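PDB 1JO8: actin-binding protein from Saccharomyces cerevisiae, which binds actin filaments and regulates actin assembly by the ARP2/3 complex, its SH3 domain, the part described here, binding partner proteins. Local coordinates for residues G38-K42 against D43-G47. Residues are numbered along the deposited sequence; the frame is centred on the assembly and turned at random. Where two conformers were deposited one is given.
Sequences GELEK and DGSKG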
ATOM      1  N   GLY A  38      -2.657  -4.479   1.720  1.00  5.03           N
ATOM      2  CA  GLY A  38      -1.542  -5.040   0.997  1.00  5.89           C
ATOM      3  C   GLY A  38      -0.367  -5.317   1.904  1.00  5.33           C
ATOM      4  O   GLY A  38      -0.428  -5.076   3.112  1.00  5.70           O
ATOM      5  N   GLU A  39       0.697  -5.803   1.293  1.00  5.92           N
ATOM      6  CA  GLU A  39       1.911  -6.193   1.977  1.00  5.49           C
ATOM      7  C   GLU A  39       3.093  -5.466   1.357  1.00  4.99           C
ATOM      8  O   GLU A  39       3.234  -5.420   0.139  1.00  6.30           O
ATOM      9  CB  GLU A  39       2.096  -7.694   1.833  1.00  6.07           C
ATOM     10  CG  GLU A  39       3.428  -8.213   2.340  1.00  7.22           C
ATOM     11  CD  GLU A  39       3.664  -9.692   2.073  1.00  9.03           C
ATOM     12  OE1 GLU A  39       2.674 -10.394   1.766  1.00 11.05           O
ATOM     13  OE2 GLU A  39       4.830 -10.147   2.235  1.00 10.03           O
ATOM     14  N   LEU A  40       3.972  -4.890   2.155  1.00  5.51           N
ATOM     15  CA  LEU A  40       5.142  -4.277   1.547  1.00  5.91           C
ATOM     16  C   LEU A  40       6.117  -5.305   1.017  1.00  6.06           C
ATOM     17  O   LEU A  40       6.521  -6.222   1.738  1.00  5.70           O
ATOM     18  CB  LEU A  40       5.884  -3.378   2.512  1.00  7.52           C
ATOM     19  CG  LEU A  40       5.126  -2.171   3.041  1.00  9.49           C
ATOM     20  CD1 LEU A  40       6.053  -1.274   3.865  1.00 11.52           C
ATOM     21  CD2 LEU A  40       4.453  -1.395   1.963  1.00 12.86           C
ATOM     22  N   GLU A  41       6.570  -5.111  -0.213  1.00  5.61           N
ATOM     23  CA  GLU A  41       7.625  -5.950  -0.736  1.00  6.22           C
ATOM     24  C   GLU A  41       8.867  -5.874   0.158  1.00  5.62           C
ATOM     25  O   GLU A  41       9.578  -6.870   0.358  1.00  6.64           O
ATOM     26  CB  GLU A  41       8.002  -5.463  -2.148  1.00  6.53           C
ATOM     27  CG  GLU A  41       9.165  -6.225  -2.752  1.00  7.80           C
ATOM     28  CD  GLU A  41       9.913  -5.511  -3.891  0.50  9.36           C
ATOM     29  OE1 GLU A  41       9.823  -4.274  -4.037  0.55  9.57           O
ATOM     30  OE2 GLU A  41      10.570  -6.223  -4.687  0.50 11.77           O
ATOM     31  N   LYS A  42       9.174  -4.694   0.673  1.00  5.59           N
ATOM     32  CA  LYS A  42      10.483  -4.548   1.312  1.00  5.98           C
ATOM     33  C   LYS A  42      10.625  -5.187   2.668  1.00  5.56           C
ATOM     34  O   LYS A  42      11.749  -5.460   3.103  1.00  5.73           O
ATOM     35  CB  LYS A  42      10.900  -3.079   1.363  1.00  7.35           C
ATOM     36  CG  LYS A  42      10.126  -2.256   2.348  1.00  9.03           C
ATOM     37  CD  LYS A  42      10.414  -0.757   2.140  1.00 10.20           C
ATOM     38  CE  LYS A  42       9.749   0.109   3.164  1.00 12.04           C
ATOM     39  NZ  LYS A  42      10.094   1.528   2.911  1.00 11.51           N
ATOM     40  N   ASP A  43       9.525  -5.436   3.379  1.00  6.04           N
ATOM     41  CA  ASP A  43       9.628  -5.943   4.740  1.00  7.14           C
ATOM     42  C   ASP A  43       8.546  -6.907   5.179  1.00  7.35           C
ATOM     43  O   ASP A  43       8.573  -7.337   6.319  1.00  7.90           O
ATOM     44  CB  ASP A  43       9.754  -4.784   5.747  1.00  8.31           C
ATOM     45  CG  ASP A  43       8.538  -3.901   5.846  1.00  9.40           C
ATOM     46  OD1 ASP A  43       7.440  -4.252   5.335  1.00  8.28           O
ATOM     47  OD2 ASP A  43       8.615  -2.800   6.449  1.00 12.14           O
ATOM     48  N   GLY A  44       7.573  -7.220   4.330  1.00  6.63           N
ATOM     49  CA  GLY A  44       6.539  -8.155   4.737  1.00  7.10           C
ATOM     50  C   GLY A  44       5.468  -7.587   5.639  1.00  6.85           C
ATOM     51  O   GLY A  44       4.581  -8.330   6.036  1.00  7.54           O
ATOM     52  N   SER A  45       5.506  -6.300   5.973  1.00  6.17           N
ATOM     53  CA  SER A  45       4.458  -5.701   6.820  1.00  6.15           C
ATOM     54  C   SER A  45       3.163  -5.630   6.015  1.00  6.44           C
ATOM     55  O   SER A  45       3.189  -5.538   4.805  1.00  6.00           O
ATOM     56  CB  SER A  45       4.857  -4.326   7.345  1.00  7.86           C
ATOM     57  OG  SER A  45       5.106  -3.394   6.340  1.00  8.57           O
ATOM     58  N   LYS A  46       2.025  -5.702   6.703  1.00  6.49           N
ATOM     59  CA  LYS A  46       0.731  -5.714   6.045  1.00  6.62           C
ATOM     60  C   LYS A  46      -0.159  -4.692   6.684  1.00  6.73           C
ATOM     61  O   LYS A  46      -0.045  -4.409   7.881  1.00  8.18           O
ATOM     62  CB  LYS A  46       0.064  -7.082   6.174  1.00  7.69           C
ATOM     63  CG  LYS A  46       0.850  -8.187   5.521  1.00  8.76           C
ATOM     64  CD  LYS A  46       0.084  -9.485   5.422  1.00 10.99           C
ATOM     65  CE  LYS A  46       0.994 -10.596   4.919  1.00 12.44           C
ATOM     66  NZ  LYS A  46       0.266 -11.784   4.358  1.00 15.24           N
ATOM     67  N   GLY A  47      -1.074  -4.130   5.910  1.00  5.80           N
ATOM     68  CA  GLY A  47      -1.997  -3.156   6.449  1.00  6.52           C
ATOM     69  C   GLY A  47      -2.774  -2.434   5.380  1.00  6.03           C
ATOM     70  O   GLY A  47      -2.620  -2.692   4.181  1.00  6.30           O
TER
HETATM   71  O   HOH W   1      -0.060 -10.610   1.800  1.00 13.65           O
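Gly38 and Gly47 exchange two backbone hydrogen bonds as an antiparallel pair, Gly38 N to Gly47 O and Gly47 N to Gly38 O, and Leu40 N to Ser45 O (2.8 Å) carries the pairing to the turn. This is the distal hairpin of the SH3 fold, between strands 35-40 and 46-50, closed where Gly44 N bonds to Leu40 O. Gly44 has a positive phi of 78°, at which a CB would press on the carbonyl oxygen of Asp43, so glycine suits the place.

Glu39 and Lys46 form the non-hydrogen-bonded pair, and their long chains lie on the same face of the sheet. The Glu39 chain leaves the strand with CG opposite the backbone N (chi1 172°) and runs out over Ser45 O and the Gly44 backbone; OE2 lies 3.6 Å from Gly44 CA. The other oxygen, OE1, turns to Lys46, but the salt bridge to NZ is long at 3.8 Å. A water spans the gap, donating to Glu39 OE1 and accepting from Lys46 NZ. Shortening Glu39 to an alanine would probably leave the Lys46 ammonium without its carboxylate mate, the water without its acceptor, and Gly44 CA without the oxygen that lies against it.

Leu40 is buried, and an apolar side chain suits it because it packs on Leu17, Phe19 and Ile25; its CD1 rests 3.4 Å from Ser45 OG. Lys42 directs its amine out of the hairpin to a salt bridge with Asp23. At chi1 66° the Asp43 carboxylate is placed where OD1 can accept from the backbone N two residues on, an Asx turn; aspartate is short enough for this, and the Ser45 hydroxyl adds a second donor. OD1 also touches Leu40 CB and takes its two bonds from one face of the carboxylate: Ser45 N at 2.9 Å, from above the plane, and Ser45 OG at 2.7 Å, on the syn side.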